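Local coordinates for protein serpin B3 (Homo sapiens, PDB 4ZK3) that belongs to the serpin family, probably inhibits proteases by the serpin mechanism, and is the source of the psoriasis-associated Pso p27, at residues Leu162-Asn167 against Gly327-Ala332; Leu38-Leu43 against Lys125-Ser130. All coordinates share one frame; numbering follows the deposited sequence.

Interaction 1. Residues Leu162-Asn167 against Gly327-Ala332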
loop_
_atom_site.group_PDB
_atom_site.type_symbol
_atom_site.label_atom_id
_atom_site.label_comp_id
_atom_site.label_asym_id
_atom_site.label_seq_id
_atom_site.Cartn_x
_atom_site.Cartn_y
_atom_site.Cartn_z
ATOM N N LEU A 162 -2.987 -13.694 6.075
ATOM C CA LEU A 162 -3.334 -12.284 6.233
ATOM C C LEU A 162 -4.023 -12.023 7.568
ATOM O O LEU A 162 -3.682 -11.086 8.245
ATOM C CB LEU A 162 -4.237 -11.824 5.063
ATOM C CG LEU A 162 -4.789 -10.385 5.246
ATOM C CD1 LEU A 162 -3.674 -9.322 5.276
ATOM C CD2 LEU A 162 -5.836 -10.121 4.176
ATOM N N ILE A 163 -4.981 -12.898 7.912
ATOM C CA ILE A 163 -5.789 -12.766 9.103
ATOM C C ILE A 163 -5.338 -13.868 10.116
ATOM O O ILE A 163 -5.653 -15.042 9.924
ATOM C CB ILE A 163 -7.280 -12.926 8.829
ATOM C CG1 ILE A 163 -7.808 -11.930 7.749
ATOM C CG2 ILE A 163 -8.048 -12.674 10.116
ATOM C CD1 ILE A 163 -9.195 -12.301 7.294
ATOM N N PRO A 164 -4.574 -13.478 11.145
ATOM C CA PRO A 164 -4.130 -14.456 12.130
ATOM C C PRO A 164 -5.267 -14.891 13.070
ATOM O O PRO A 164 -6.357 -14.301 13.061
ATOM C CB PRO A 164 -3.016 -13.711 12.890
ATOM C CG PRO A 164 -2.533 -12.663 11.927
ATOM C CD PRO A 164 -3.845 -12.205 11.324
ATOM N N GLU A 165 -5.016 -15.935 13.854
ATOM C CA GLU A 165 -6.041 -16.492 14.733
ATOM C C GLU A 165 -6.323 -15.390 15.688
ATOM O O GLU A 165 -5.468 -14.551 15.930
ATOM C CB GLU A 165 -5.481 -17.678 15.511
ATOM C CG GLU A 165 -4.810 -18.718 14.630
ATOM C CD GLU A 165 -4.213 -19.827 15.446
ATOM O OE1 GLU A 165 -2.961 -19.966 15.415
ATOM O OE2 GLU A 165 -5.029 -20.517 16.128
ATOM N N GLY A 166 -7.513 -15.364 16.240
ATOM C CA GLY A 166 -7.867 -14.322 17.159
ATOM C C GLY A 166 -8.800 -13.334 16.517
ATOM O O GLY A 166 -9.562 -12.685 17.193
ATOM N N ASN A 167 -8.796 -13.226 15.198
ATOM C CA ASN A 167 -9.556 -12.099 14.582
ATOM C C ASN A 167 -10.929 -12.485 14.048
ATOM O O ASN A 167 -11.746 -11.611 13.872
ATOM C CB ASN A 167 -8.704 -11.427 13.480
ATOM C CG ASN A 167 -7.433 -10.785 14.032
ATOM O OD1 ASN A 167 -6.352 -11.366 13.947
ATOM N ND2 ASN A 167 -7.543 -9.597 14.574
ATOM N N GLY A 327 -11.924 -5.528 13.542
ATOM C CA GLY A 327 -10.506 -5.335 13.210
ATOM C C GLY A 327 -10.222 -4.888 11.772
ATOM O O GLY A 327 -11.079 -4.910 10.903
ATOM N N VAL A 328 -9.011 -4.425 11.551
ATOM C CA VAL A 328 -8.519 -4.010 10.235
ATOM C C VAL A 328 -7.055 -4.394 10.223
ATOM O O VAL A 328 -6.287 -3.932 11.084
ATOM C CB VAL A 328 -8.647 -2.507 9.951
ATOM C CG1 VAL A 328 -8.192 -2.164 8.511
ATOM C CG2 VAL A 328 -10.086 -2.075 10.124
ATOM N N LEU A 329 -6.715 -5.293 9.303
ATOM C CA LEU A 329 -5.393 -5.875 9.179
ATOM C C LEU A 329 -4.797 -5.631 7.770
ATOM O O LEU A 329 -5.522 -5.624 6.767
ATOM C CB LEU A 329 -5.465 -7.362 9.401
ATOM C CG LEU A 329 -6.024 -7.827 10.738
ATOM C CD1 LEU A 329 -5.837 -9.302 10.738
ATOM C CD2 LEU A 329 -5.271 -7.218 11.897
ATOM N N HIS A 330 -3.493 -5.438 7.731
ATOM C CA HIS A 330 -2.743 -5.213 6.485
ATOM C C HIS A 330 -1.443 -5.952 6.542
ATOM O O HIS A 330 -0.751 -5.944 7.584
ATOM C CB HIS A 330 -2.471 -3.732 6.312
ATOM C CG HIS A 330 -1.892 -3.350 4.984
ATOM N ND1 HIS A 330 -2.628 -3.346 3.809
ATOM C CD2 HIS A 330 -0.660 -2.912 4.647
ATOM C CE1 HIS A 330 -1.861 -2.942 2.804
ATOM N NE2 HIS A 330 -0.661 -2.711 3.280
ATOM N N LYS A 331 -1.072 -6.523 5.406
ATOM C CA LYS A 331 0.184 -7.194 5.246
ATOM C C LYS A 331 0.752 -6.944 3.833
ATOM O O LYS A 331 0.050 -6.950 2.838
ATOM C CB LYS A 331 -0.043 -8.691 5.520
ATOM C CG LYS A 331 1.231 -9.435 5.815
ATOM C CD LYS A 331 0.970 -10.867 6.254
ATOM C CE LYS A 331 2.287 -11.597 6.434
ATOM N NZ LYS A 331 2.030 -12.933 7.042
ATOM N N ALA A 332 2.053 -6.795 3.734
ATOM C CA ALA A 332 2.671 -6.350 2.487
ATOM C C ALA A 332 4.055 -6.960 2.316
ATOM O O ALA A 332 4.744 -7.261 3.305
ATOM C CB ALA A 332 2.739 -4.815 2.415
#

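Interaction 2. Residues Leu38-Leu43 against Lys125-Ser130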
loop_
_atom_site.group_PDB
_atom_site.type_symbol
_atom_site.label_atom_id
_atom_site.label_comp_id
_atom_site.label_asym_id
_atom_site.label_seq_id
_atom_site.Cartn_x
_atom_site.Cartn_y
_atom_site.Cartn_z
ATOM N N LEU A 38 -11.390 0.423 2.924
ATOM C CA LEU A 38 -12.183 1.362 3.737
ATOM C C LEU A 38 -13.279 2.052 2.909
ATOM O O LEU A 38 -14.288 2.441 3.443
ATOM C CB LEU A 38 -11.250 2.356 4.428
ATOM C CG LEU A 38 -10.312 1.691 5.426
ATOM C CD1 LEU A 38 -9.424 2.724 6.080
ATOM C CD2 LEU A 38 -11.094 0.856 6.439
ATOM N N GLY A 39 -13.056 2.174 1.602
ATOM C CA GLY A 39 -14.013 2.706 0.669
ATOM C C GLY A 39 -15.230 1.810 0.633
ATOM O O GLY A 39 -16.360 2.286 0.604
ATOM N N MET A 40 -14.999 0.492 0.599
ATOM C CA MET A 40 -16.097 -0.461 0.674
ATOM C C MET A 40 -16.879 -0.390 1.986
ATOM O O MET A 40 -18.128 -0.551 1.978
ATOM C CB MET A 40 -15.592 -1.879 0.481
ATOM C CG MET A 40 -15.125 -2.230 -0.921
ATOM S SD MET A 40 -14.808 -4.025 -1.068
ATOM C CE MET A 40 -13.243 -4.131 -0.216
ATOM N N VAL A 41 -16.187 -0.110 3.085
ATOM C CA VAL A 41 -16.861 0.165 4.376
ATOM C C VAL A 41 -17.706 1.466 4.320
ATOM O O VAL A 41 -18.868 1.490 4.702
ATOM C CB VAL A 41 -15.849 0.305 5.502
ATOM C CG1 VAL A 41 -16.575 0.679 6.805
ATOM C CG2 VAL A 41 -14.995 -0.965 5.688
ATOM N N LEU A 42 -17.129 2.536 3.771
ATOM C CA LEU A 42 -17.822 3.834 3.659
ATOM C C LEU A 42 -19.153 3.745 2.935
ATOM O O LEU A 42 -20.142 4.282 3.392
ATOM C CB LEU A 42 -16.929 4.816 2.890
ATOM C CG LEU A 42 -17.377 6.277 2.712
ATOM C CD1 LEU A 42 -17.909 6.846 4.010
ATOM C CD2 LEU A 42 -16.220 7.120 2.188
ATOM N N LEU A 43 -19.166 3.081 1.783
ATOM C CA LEU A 43 -20.391 2.804 1.056
ATOM C C LEU A 43 -21.533 2.260 1.928
ATOM O O LEU A 43 -22.696 2.424 1.596
ATOM C CB LEU A 43 -20.063 1.804 -0.062
ATOM C CG LEU A 43 -20.610 1.907 -1.460
ATOM C CD1 LEU A 43 -20.982 3.313 -1.891
ATOM C CD2 LEU A 43 -19.605 1.244 -2.425
ATOM N N LYS A 125 -20.459 -2.553 -8.194
ATOM C CA LYS A 125 -20.295 -1.529 -9.195
ATOM C C LYS A 125 -19.078 -0.592 -9.007
ATOM O O LYS A 125 -18.377 -0.340 -9.963
ATOM C CB LYS A 125 -21.532 -0.658 -9.221
ATOM C CG LYS A 125 -21.443 0.500 -10.207
ATOM C CD LYS A 125 -22.419 1.602 -9.803
ATOM C CE LYS A 125 -22.564 2.674 -10.866
ATOM N NZ LYS A 125 -23.758 3.486 -10.509
ATOM N N PHE A 126 -18.888 -0.018 -7.825
ATOM C CA PHE A 126 -17.736 0.908 -7.627
ATOM C C PHE A 126 -16.373 0.234 -7.357
ATOM O O PHE A 126 -15.323 0.796 -7.735
ATOM C CB PHE A 126 -18.019 1.922 -6.530
ATOM C CG PHE A 126 -19.221 2.762 -6.812
ATOM C CD1 PHE A 126 -19.189 3.707 -7.826
ATOM C CD2 PHE A 126 -20.410 2.553 -6.110
ATOM C CE1 PHE A 126 -20.321 4.450 -8.117
ATOM C CE2 PHE A 126 -21.543 3.290 -6.403
ATOM C CZ PHE A 126 -21.496 4.242 -7.407
ATOM N N TYR A 127 -16.410 -0.943 -6.727
ATOM C CA TYR A 127 -15.193 -1.617 -6.244
ATOM C C TYR A 127 -15.006 -2.962 -6.900
ATOM O O TYR A 127 -14.074 -3.672 -6.585
ATOM C CB TYR A 127 -15.270 -1.790 -4.718
ATOM C CG TYR A 127 -15.112 -0.487 -4.045
ATOM C CD1 TYR A 127 -13.847 0.041 -3.799
ATOM C CD2 TYR A 127 -16.215 0.295 -3.770
ATOM C CE1 TYR A 127 -13.708 1.285 -3.221
ATOM C CE2 TYR A 127 -16.072 1.559 -3.218
ATOM C CZ TYR A 127 -14.844 2.035 -2.934
ATOM O OH TYR A 127 -14.722 3.296 -2.398
ATOM N N GLN A 128 -15.892 -3.321 -7.842
ATOM C CA GLN A 128 -15.759 -4.586 -8.587
ATOM C C GLN A 128 -15.739 -5.754 -7.606
ATOM O O GLN A 128 -15.143 -6.787 -7.851
ATOM C CB GLN A 128 -14.504 -4.590 -9.464
ATOM C CG GLN A 128 -14.276 -3.340 -10.307
ATOM C CD GLN A 128 -12.934 -3.367 -11.149
ATOM O OE1 GLN A 128 -11.886 -3.933 -10.755
ATOM N NE2 GLN A 128 -12.985 -2.722 -12.311
ATOM N N THR A 129 -16.417 -5.603 -6.480
ATOM C CA THR A 129 -16.355 -6.569 -5.424
ATOM C C THR A 129 -17.170 -7.848 -5.790
ATOM O O THR A 129 -18.341 -7.745 -6.162
ATOM C CB THR A 129 -16.888 -5.928 -4.136
ATOM O OG1 THR A 129 -16.132 -4.722 -3.875
ATOM C CG2 THR A 129 -16.735 -6.901 -2.967
ATOM N N SER A 130 -16.581 -9.032 -5.614
ATOM C CA SER A 130 -17.342 -10.276 -5.708
ATOM C C SER A 130 -17.687 -10.683 -4.285
ATOM O O SER A 130 -17.128 -10.152 -3.332
ATOM C CB SER A 130 -16.527 -11.380 -6.424
ATOM O OG SER A 130 -15.299 -11.580 -5.731
#

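Interaction 1. Residues Leu162-Asn167 against Gly327-Ala332
The loop 162-167 runs antiparallel to strand 327-332, with CA pairs Leu-162 to Lys-331 at 6.3 Å and Ile-163 to Leu-329 at 6.9 Å; no hydrogen bond joins the two, and apolar side chains, with some backbone atoms, make the contact. Leu-329 is its hub. The branch atom CD1 of Leu-329 lies 3.6 Å from Pro-164 CD and 3.7 Å from the carbonyl O of Leu-162. It is also 4.1 Å from Ile-163 CG2, whose side chain crosses that of Leu-329 at about a right angle. Asn-167 comes at Leu-329 tip to tip, its CG 3.9 Å from Leu-329 CD1. A type II turn from Pro-164 to Asn-167 reverses the loop and returns Asn-167 to the strand, with Gly-166 at a positive phi of 106°. At the other end, Leu-162 has CG anti to the backbone N (chi1 173°), and chi2 (63°) places its CD1 3.7 Å from Lys-331 CB. These two side chains run alongside each other in opposing senses, and the extended lysine carries NZ to a hydrogen bond with Lys-160 O. Ile-163 N and O bond to Asn-148 and Arg-144 of helix 140-153. The strand pairs with strands 276-294 and 340-351, so Leu-162 and Ile-163, which also touch Ala-348 of strand 340-351, are packed between that helix and the sheet.

Interaction 2. Residues Leu38-Leu43 against Lys125-Ser130
Tyr-127, Met-40 and Leu-43 hold most of the buried surface, and the Tyr-127 ring is where they meet. Met-40 CG lies over one face of this ring, 4.0 Å from its centroid and 26° off the normal, a CH-pi contact offset toward the rim on the CG side. The sulfur of Met-40, oblique to the ring at 5.4 Å from the centroid, adds a Met-aromatic contact. Met-40 SD also sits 3.2 Å from Thr-129 OG1, a hydroxyl whose weak hydrogen bond goes to Ile-123 O. Leu-43 takes the edge: its CD2 is near the ring plane, 3.6 Å from Tyr-127 CE2. The same methyl is 4.0 Å from Phe-126 CD2 and so bridges the two aromatic residues. Tyr-127 reaches deepest at Gly-39, where its OH stands 3.2 Å from the CA; having no side chain, Gly-39 lets the hydroxyl lie directly against the helix backbone, for a CB on Gly-39 would come 2.2 Å from Tyr-127 OH. Met-40 O, in turn, accepts a hydrogen bond from Tyr-119 OH, one more link to helix 117-127. With strand 99-110 touching Met-40, Tyr-127 and Thr-129, this is the serpin arrangement in which helices B (31-42) and E (117-127) pack together beside the large central sheet A.

In the fold
From the N terminus, the chain leaves helix 31-42, passes through helices 47-57 and 81-91 and strand 99-110, and returns at the end of helix 117-127 to close interaction 2. Interaction 1 opens later, past helix 140-153; its loop takes in strand 174-185 and much of the sheet structure before strand 325-336 closes it. The two loops are therefore in series, neither crossing nor enclosing the other, and the contacts do not touch. Interaction 2 joins one helix to the end of another and the residues just after it, whereas interaction 1 sets a connecting loop on a strand. Between them, His-330 hydrogen-bonds to Ser-30 N, just ahead of helix 31-42. Strand 340-351, between 174-185 and 325-336, is consistent with an inserted reactive-centre loop.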